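Local coordinates for LPXTG cell wall surface protein (Streptococcus gordonii, PDB 7AVH) that probably acts as a cell-surface adhesin, its tandem SHIRT repeats, two of which make up this chain, forming a stalk that projects the binding region from the cell wall, at residues A[34-40]-A[63-69]; A[85-90]-A[110-116]. All coordinates share one frame; numbering follows the deposited sequence.

Contact 1: residues A[34-40]-A[63-69]; sequences DGSQATP and TSETING
Asp-34 opens this two-stranded pairing by reaching past the end of the opposite strand to take the backbone N-H of Gly-69: OD1 lies 2.8 Å from Gly-69 N, approached on its syn side and 26° out of the carboxylate plane. The reach depends on chi1 of -161°, which holds CG opposite the backbone N. Gly-35, whose positive phi would press a beta carbon against the preceding carbonyl oxygen, gives its N-H to Ile-67 O from above the carbonyl plane. Ser-36 returns a much straighter bond, Ile-67 N to Ser-36 O at 169°, while its hydroxyl turns back to Lys-33 O.

Gln-37 pairs with Thr-66 at a non-hydrogen-bonded site, and here the link is made by the side chains. The glutamine chain bends at chi2 and carries its amide over the neighbouring strand, where NE2 donates to Thr-66 OG1 at 2.6 Å, almost within the amide plane. Ala-38 then exchanges two backbone bonds with Glu-65, and on the face these two share its CB touches Ile-67 CD1 at 3.9 Å. Ile-67 is buried, resting also on Tyr-2 and Ala-72. Thr-39 lays CG2 against Ser-64 CB at 3.7 Å. Pro-40, lacking an N-H, ends the ladder with CD 3.3 Å from Thr-63 O and its ring against His-6 and Phe-74.

Short, antiparallel and polar on its outer face, the arrangement is a two-stranded beta ribbon closing over the main sheet in the first of the two SHIRT domains of this chain.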
ATOM      1  N   ASP A  34     -44.206  14.882   3.679  1.00 20.03           N
ATOM      2  CA  ASP A  34     -44.535  13.492   4.030  1.00 20.10           C
ATOM      3  C   ASP A  34     -45.027  12.736   2.794  1.00 17.87           C
ATOM      4  O   ASP A  34     -45.855  13.241   2.014  1.00 23.02           O
ATOM      5  CB  ASP A  34     -45.480  13.415   5.219  1.00 20.76           C
ATOM      6  CG  ASP A  34     -45.510  12.068   5.920  1.00 21.31           C
ATOM      7  OD1 ASP A  34     -44.605  11.268   5.745  1.00 21.97           O
ATOM      8  OD2 ASP A  34     -46.416  11.841   6.671  1.00 30.64           O
ATOM      9  N   GLY A  35     -44.533  11.512   2.603  1.00 19.55           N
ATOM     10  CA  GLY A  35     -44.889  10.701   1.445  1.00 19.64           C
ATOM     11  C   GLY A  35     -44.117  11.009   0.177  1.00 22.68           C
ATOM     12  O   GLY A  35     -44.325  10.252  -0.798  1.00 23.24           O
ATOM     13  N   SER A  36     -43.262  12.035   0.151  1.00 19.61           N
ATOM     14  CA  SER A  36     -42.426  12.361  -1.023  1.00 19.69           C
ATOM     15  C   SER A  36     -41.215  11.428  -1.085  1.00 16.05           C
ATOM     16  O   SER A  36     -40.899  10.735  -0.091  1.00 18.55           O
ATOM     17  CB  SER A  36     -41.951  13.820  -1.009  1.00 19.79           C
ATOM     18  OG  SER A  36     -41.070  14.120   0.064  1.00 23.22           O
ATOM     19  N   GLN A  37     -40.515  11.446  -2.194  1.00 18.50           N
ATOM     20  CA  GLN A  37     -39.249  10.695  -2.362  1.00 17.46           C
ATOM     21  C   GLN A  37     -38.083  11.603  -1.930  1.00 16.88           C
ATOM     22  O   GLN A  37     -37.901  12.734  -2.415  1.00 19.57           O
ATOM     23  CB  GLN A  37     -38.997  10.329  -3.826  1.00 21.41           C
ATOM     24  CG  GLN A  37     -39.957   9.281  -4.390  1.00 25.87           C
ATOM     25  CD  GLN A  37     -39.854   8.025  -3.560  1.00 25.84           C
ATOM     26  OE1 GLN A  37     -38.821   7.318  -3.555  1.00 32.48           O
ATOM     27  NE2 GLN A  37     -40.927   7.757  -2.841  1.00 28.40           N
ATOM     28  N   ALA A  38     -37.267  11.106  -1.025  1.00 15.42           N
ATOM     29  CA  ALA A  38     -36.001  11.755  -0.664  1.00 15.21           C
ATOM     30  C   ALA A  38     -34.860  11.062  -1.398  1.00 14.70           C
ATOM     31  O   ALA A  38     -34.825   9.827  -1.422  1.00 15.37           O
ATOM     32  CB  ALA A  38     -35.835  11.714   0.789  1.00 17.81           C
ATOM     33  N   THR A  39     -34.010  11.853  -1.980  1.00 13.92           N
ATOM     34  CA  THR A  39     -32.779  11.304  -2.579  0.50 14.60           C
ATOM     35  C   THR A  39     -31.607  12.027  -1.949  1.00 12.87           C
ATOM     36  O   THR A  39     -31.597  13.243  -1.774  1.00 15.30           O
ATOM     37  CB  THR A  39     -32.710  11.455  -4.097  0.50 17.75           C
ATOM     38  OG1 THR A  39     -32.780  12.851  -4.385  0.50 22.49           O
ATOM     39  CG2 THR A  39     -33.792  10.682  -4.806  0.50 17.63           C
ATOM     40  N   PRO A  40     -30.521  11.282  -1.630  1.00 12.73           N
ATOM     41  CA  PRO A  40     -29.429  11.856  -0.899  1.00 11.89           C
ATOM     42  C   PRO A  40     -28.674  12.842  -1.812  1.00 11.33           C
ATOM     43  O   PRO A  40     -28.595  12.723  -3.013  1.00 14.14           O
ATOM     44  CB  PRO A  40     -28.576  10.619  -0.524  1.00 15.04           C
ATOM     45  CG  PRO A  40     -28.925   9.609  -1.554  1.00 15.33           C
ATOM     46  CD  PRO A  40     -30.416   9.861  -1.837  1.00 14.63           C
ATOM     47  N   THR A  63     -30.619   4.651  -2.898  1.00 18.18           N
ATOM     48  CA  THR A  63     -30.517   5.849  -3.762  1.00 20.42           C
ATOM     49  C   THR A  63     -31.767   6.731  -3.617  1.00 17.72           C
ATOM     50  O   THR A  63     -31.734   7.848  -4.132  1.00 21.10           O
ATOM     51  CB  THR A  63     -30.128   5.474  -5.169  1.00 26.22           C
ATOM     52  OG1 THR A  63     -31.135   4.584  -5.573  1.00 26.49           O
ATOM     53  CG2 THR A  63     -28.797   4.753  -5.301  1.00 33.67           C
ATOM     54  N   SER A  64     -32.763   6.296  -2.877  1.00 16.47           N
ATOM     55  CA  SER A  64     -33.939   7.095  -2.552  1.00 16.41           C
ATOM     56  C   SER A  64     -34.690   6.392  -1.463  1.00 18.72           C
ATOM     57  O   SER A  64     -34.510   5.211  -1.264  1.00 22.53           O
ATOM     58  CB  SER A  64     -34.768   7.322  -3.764  1.00 22.32           C
ATOM     59  OG  SER A  64     -35.285   6.082  -4.189  1.00 30.64           O
ATOM     60  N   GLU A  65     -35.594   7.123  -0.851  1.00 19.45           N
ATOM     61  CA  GLU A  65     -36.501   6.518   0.113  1.00 21.54           C
ATOM     62  C   GLU A  65     -37.740   7.391   0.187  1.00 18.37           C
ATOM     63  O   GLU A  65     -37.652   8.595   0.054  1.00 19.39           O
ATOM     64  CB  GLU A  65     -35.895   6.453   1.503  1.00 28.77           C
ATOM     65  CG  GLU A  65     -36.677   5.567   2.460  1.00 33.88           C
ATOM     66  CD  GLU A  65     -35.797   5.296   3.666  1.00 35.79           C
ATOM     67  OE1 GLU A  65     -35.861   6.140   4.616  1.00 76.75           O
ATOM     68  OE2 GLU A  65     -35.123   4.259   3.686  1.00 58.65           O
ATOM     69  N   THR A  66     -38.855   6.731   0.457  1.00 18.94           N
ATOM     70  CA  THR A  66     -40.127   7.406   0.684  1.00 18.77           C
ATOM     71  C   THR A  66     -40.136   7.950   2.104  1.00 18.56           C
ATOM     72  O   THR A  66     -39.863   7.214   3.074  1.00 23.67           O
ATOM     73  CB  THR A  66     -41.283   6.452   0.431  1.00 20.22           C
ATOM     74  OG1 THR A  66     -41.266   6.005  -0.916  1.00 27.17           O
ATOM     75  CG2 THR A  66     -42.605   7.127   0.686  1.00 23.44           C
ATOM     76  N   ILE A  67     -40.407   9.233   2.261  1.00 16.60           N
ATOM     77  CA  ILE A  67     -40.598   9.804   3.611  1.00 16.20           C
ATOM     78  C   ILE A  67     -41.936   9.265   4.161  1.00 18.58           C
ATOM     79  O   ILE A  67     -43.013   9.380   3.474  1.00 21.52           O
ATOM     80  CB  ILE A  67     -40.636  11.350   3.527  1.00 17.31           C
ATOM     81  CG1 ILE A  67     -39.323  11.959   3.012  1.00 17.45           C
ATOM     82  CG2 ILE A  67     -40.978  11.954   4.881  1.00 17.14           C
ATOM     83  CD1 ILE A  67     -38.118  11.661   3.896  1.00 22.95           C
ATOM     84  N   ASN A  68     -41.902   8.588   5.278  1.00 17.20           N
ATOM     85  CA  ASN A  68     -43.109   7.963   5.838  1.00 22.23           C
ATOM     86  C   ASN A  68     -43.183   8.285   7.313  1.00 18.88           C
ATOM     87  O   ASN A  68     -42.777   7.457   8.172  1.00 22.76           O
ATOM     88  CB  ASN A  68     -43.185   6.469   5.568  1.00 32.83           C
ATOM     89  CG  ASN A  68     -44.574   5.951   5.869  1.00 46.22           C
ATOM     90  OD1 ASN A  68     -45.550   6.708   6.057  1.00 51.80           O
ATOM     91  ND2 ASN A  68     -44.664   4.636   5.926  1.00 61.23           N
ATOM     92  N   GLY A  69     -43.527   9.543   7.608  1.00 18.44           N
ATOM     93  CA  GLY A  69     -43.800   9.935   8.998  1.00 18.26           C
ATOM     94  C   GLY A  69     -42.525   9.934   9.867  1.00 15.14           C
ATOM     95  O   GLY A  69     -42.605   9.765  11.088  1.00 17.18           O
TER

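Contact 2: residues A[85-90]-A[110-116]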
ATOM      1  N   THR A  85       3.221   1.415  -3.697  1.00 16.38           N
ATOM      2  CA  THR A  85       4.371   0.790  -2.971  1.00 15.96           C
ATOM      3  C   THR A  85       5.459   0.394  -3.950  1.00 14.09           C
ATOM      4  O   THR A  85       5.268   0.345  -5.146  1.00 15.58           O
ATOM      5  CB  THR A  85       3.899  -0.411  -2.153  1.00 15.65           C
ATOM      6  OG1 THR A  85       3.257  -1.339  -3.026  1.00 20.62           O
ATOM      7  CG2 THR A  85       2.909   0.010  -1.075  1.00 20.78           C
ATOM      8  N   TYR A  86       6.588  -0.008  -3.384  1.00 13.75           N
ATOM      9  CA  TYR A  86       7.825  -0.298  -4.153  1.00 12.65           C
ATOM     10  C   TYR A  86       8.382  -1.635  -3.677  1.00 12.40           C
ATOM     11  O   TYR A  86       7.932  -2.194  -2.671  1.00 15.57           O
ATOM     12  CB  TYR A  86       8.767   0.876  -4.000  1.00 12.91           C
ATOM     13  CG  TYR A  86       8.206   2.147  -4.582  1.00 13.88           C
ATOM     14  CD1 TYR A  86       8.266   2.399  -5.933  1.00 14.59           C
ATOM     15  CD2 TYR A  86       7.513   3.044  -3.823  1.00 14.67           C
ATOM     16  CE1 TYR A  86       7.700   3.513  -6.503  1.00 17.43           C
ATOM     17  CE2 TYR A  86       6.864   4.159  -4.405  1.00 16.63           C
ATOM     18  CZ  TYR A  86       6.988   4.408  -5.744  1.00 17.87           C
ATOM     19  OH  TYR A  86       6.375   5.493  -6.349  1.00 23.79           O
ATOM     20  N   LYS A  87       9.427  -2.041  -4.389  1.00 12.07           N
ATOM     21  CA  LYS A  87      10.135  -3.305  -4.104  1.00 14.03           C
ATOM     22  C   LYS A  87      11.580  -3.001  -3.721  1.00 13.17           C
ATOM     23  O   LYS A  87      12.137  -1.991  -4.060  1.00 13.99           O
ATOM     24  CB  LYS A  87      10.123  -4.214  -5.350  1.00 16.56           C
ATOM     25  CG  LYS A  87       8.728  -4.621  -5.766  1.00 18.67           C
ATOM     26  CD  LYS A  87       8.759  -5.655  -6.899  1.00 18.21           C
ATOM     27  CE  LYS A  87       7.354  -6.005  -7.351  1.00 24.21           C
ATOM     28  NZ  LYS A  87       7.345  -6.896  -8.534  1.00 28.44           N
ATOM     29  N   ALA A  88      12.155  -3.995  -3.060  1.00 12.30           N
ATOM     30  CA  ALA A  88      13.615  -4.056  -2.882  1.00 13.70           C
ATOM     31  C   ALA A  88      14.117  -5.358  -3.442  1.00 11.94           C
ATOM     32  O   ALA A  88      13.643  -6.401  -3.063  1.00 12.46           O
ATOM     33  CB  ALA A  88      13.972  -3.937  -1.426  1.00 15.75           C
ATOM     34  N   THR A  89      15.046  -5.242  -4.416  1.00 11.34           N
ATOM     35  CA  THR A  89      15.589  -6.405  -5.101  1.00 10.76           C
ATOM     36  C   THR A  89      17.067  -6.589  -4.722  1.00  9.12           C
ATOM     37  O   THR A  89      17.687  -5.696  -4.150  1.00 10.69           O
ATOM     38  CB  THR A  89      15.396  -6.155  -6.615  1.00 11.74           C
ATOM     39  OG1 THR A  89      16.071  -4.956  -6.990  1.00 13.69           O
ATOM     40  CG2 THR A  89      13.897  -5.966  -6.960  1.00 13.30           C
ATOM     41  N   HIS A  90      17.549  -7.752  -5.162  1.00  9.41           N
ATOM     42  CA  HIS A  90      18.922  -8.185  -4.812  1.00  9.76           C
ATOM     43  C   HIS A  90      19.578  -8.643  -6.066  1.00  9.79           C
ATOM     44  O   HIS A  90      19.008  -9.212  -6.982  1.00 11.75           O
ATOM     45  CB  HIS A  90      18.820  -9.333  -3.775  1.00 10.73           C
ATOM     46  CG  HIS A  90      18.069  -9.022  -2.527  1.00  9.90           C
ATOM     47  ND1 HIS A  90      16.671  -9.032  -2.479  1.00 11.83           N
ATOM     48  CD2 HIS A  90      18.467  -8.701  -1.288  1.00 12.42           C
ATOM     49  CE1 HIS A  90      16.314  -8.736  -1.253  1.00 13.77           C
ATOM     50  NE2 HIS A  90      17.360  -8.474  -0.472  1.00 13.29           N
ATOM     51  N   PRO A 110      18.199 -13.781  -2.598  1.00 10.98           N
ATOM     52  CA  PRO A 110      16.895 -13.633  -1.909  1.00 12.10           C
ATOM     53  C   PRO A 110      15.815 -13.191  -2.889  1.00 13.15           C
ATOM     54  O   PRO A 110      16.041 -12.554  -3.880  1.00 12.55           O
ATOM     55  CB  PRO A 110      17.175 -12.536  -0.890  1.00 13.03           C
ATOM     56  CG  PRO A 110      18.646 -12.656  -0.639  1.00 13.14           C
ATOM     57  CD  PRO A 110      19.214 -12.934  -1.976  1.00 11.10           C
ATOM     58  N   ALA A 111      14.596 -13.519  -2.464  1.00 14.51           N
ATOM     59  CA  ALA A 111      13.389 -13.024  -3.095  1.00 13.85           C
ATOM     60  C   ALA A 111      13.276 -11.495  -3.028  1.00 11.93           C
ATOM     61  O   ALA A 111      13.771 -10.858  -2.087  1.00 12.57           O
ATOM     62  CB  ALA A 111      12.199 -13.669  -2.381  1.00 18.06           C
ATOM     63  N   ASP A 112      12.536 -10.925  -3.982  1.00 14.13           N
ATOM     64  CA  ASP A 112      12.243  -9.497  -3.864  1.00 12.90           C
ATOM     65  C   ASP A 112      11.365  -9.232  -2.608  1.00 12.60           C
ATOM     66  O   ASP A 112      10.531 -10.094  -2.238  1.00 16.87           O
ATOM     67  CB  ASP A 112      11.453  -9.006  -5.051  1.00 14.85           C
ATOM     68  CG  ASP A 112      12.092  -9.063  -6.384  1.00 20.52           C
ATOM     69  OD1 ASP A 112      13.337  -9.314  -6.423  1.00 19.46           O
ATOM     70  OD2 ASP A 112      11.415  -8.810  -7.378  1.00 19.59           O
ATOM     71  N   GLN A 113      11.644  -8.139  -1.958  1.00 12.53           N
ATOM     72  CA  GLN A 113      10.760  -7.608  -0.906  1.00 14.23           C
ATOM     73  C   GLN A 113       9.727  -6.722  -1.585  1.00 13.14           C
ATOM     74  O   GLN A 113      10.064  -5.915  -2.404  1.00 18.01           O
ATOM     75  CB  GLN A 113      11.499  -6.842   0.141  1.00 15.37           C
ATOM     76  CG  GLN A 113      12.617  -7.609   0.792  1.00 16.72           C
ATOM     77  CD  GLN A 113      13.435  -6.673   1.630  1.00 20.92           C
ATOM     78  OE1 GLN A 113      13.003  -5.586   2.043  1.00 27.49           O
ATOM     79  NE2 GLN A 113      14.643  -7.070   1.924  1.00 17.33           N
ATOM     80  N   THR A 114       8.478  -6.960  -1.309  1.00 14.95           N
ATOM     81  CA  THR A 114       7.387  -6.216  -1.978  1.00 15.71           C
ATOM     82  C   THR A 114       6.596  -5.399  -0.972  1.00 15.93           C
ATOM     83  O   THR A 114       6.681  -5.557   0.234  1.00 18.91           O
ATOM     84  CB  THR A 114       6.536  -7.221  -2.740  1.00 20.75           C
ATOM     85  OG1 THR A 114       5.837  -8.095  -1.854  1.00 26.25           O
ATOM     86  CG2 THR A 114       7.255  -8.039  -3.797  1.00 23.06           C
ATOM     87  N   ASP A 115       5.775  -4.516  -1.563  1.00 16.01           N
ATOM     88  CA  ASP A 115       4.751  -3.726  -0.823  1.00 17.12           C
ATOM     89  C   ASP A 115       5.410  -2.795   0.192  1.00 16.39           C
ATOM     90  O   ASP A 115       4.894  -2.587   1.280  1.00 23.66           O
ATOM     91  CB  ASP A 115       3.722  -4.631  -0.147  1.00 23.44           C
ATOM     92  CG  ASP A 115       3.226  -5.747  -1.032  1.00 29.36           C
ATOM     93  OD1 ASP A 115       2.370  -5.458  -1.893  1.00 45.76           O
ATOM     94  OD2 ASP A 115       3.742  -6.903  -0.872  1.00 67.57           O
ATOM     95  N   LEU A 116       6.595  -2.274  -0.160  1.00 16.31           N
ATOM     96  CA  LEU A 116       7.302  -1.331   0.726  1.00 19.04           C
ATOM     97  C   LEU A 116       6.714   0.069   0.539  1.00 17.55           C
ATOM     98  O   LEU A 116       6.594   0.567  -0.569  1.00 17.28           O
ATOM     99  CB  LEU A 116       8.794  -1.336   0.410  1.00 17.12           C
ATOM    100  CG  LEU A 116       9.519  -2.692   0.445  1.00 17.97           C
ATOM    101  CD1 LEU A 116      10.992  -2.529   0.202  1.00 21.58           C
ATOM    102  CD2 LEU A 116       9.247  -3.402   1.732  1.00 23.10           C
TER
HETATM  103  O   HOH W   1       5.212  -3.766  -4.265  1.00 36.97           O
HETATM  104  O   HOH W   2       8.739  -9.211  -7.629  1.00 27.02           O
HETATM  105  O   HOH W   3      15.563  -9.975  -4.981  1.00 11.86           O
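Tyr-86 and Leu-116 exchange two backbone hydrogen bonds, and Ala-88 and Gln-113 two more, joining 85-90 to 110-116; Leu-116 N lies 2.8 Å from Tyr-86 O. Between the two pairs the register slips by one residue: Asp-115, at positive phi, and Leu-116 both face Tyr-86, forming a G1 beta bulge. Within the same strand Thr-114 OG1 donates to OD2 of its neighbour Asp-115 from above the carboxylate plane.

Apolar contact is concentrated on one face, where Leu-116 CD1 meets Ala-88 CB at 3.7 Å. At the far end Pro-110 lies across one face of the His-90 imidazole in a CH-pi contact, CB 3.8 Å from the ring centroid and only 6° off its normal. Gln-113 NE2 comes to the ring edge, but its hydrogen bonds go to Thr-123 and Thr-125; His-90 NE2 is bonded to Thr-125 N.

Waters bridge further polar groups. The extended Lys-87 chain runs beside Thr-114, and a water joins its NZ, 2.8 Å away, to Asp-112 OD2. A second water lies in the plane of the His-90 ring, bonded to ND1 and donating to Pro-110 O and Asp-112 OD1.

With Lys-87 NZ and Asp-112 OD2 4.6 Å apart, their attraction is mediated and probably softened by solvent, whereas the imidazole is fixed in rotation by bonds at both nitrogens and the proline over its face.

In the fold
Contacts 1 and 2 illustrate how antiparallel pairing serves different places in one fold. Both are mainly surface contacts with just two buried residues each, yet they belong to successive SHIRT domains, their centres 52 Å apart and nearest atoms about 32 Å. Contact 1 pairs two brief strands in a separate small sheet; contact 2 adds strand 113-117 to the long strand 72-94 of the main sheet. Interrupted between the domains, that strand touches Pro-40, Glu-65 and Ile-67 with its early part and carries 85-90 in its later part. Direct side-chain hydrogen bonds supplement the ladder of contact 1, whereas that of contact 2 contains a bulge and is supplemented by a proline-histidine contact and bridging waters.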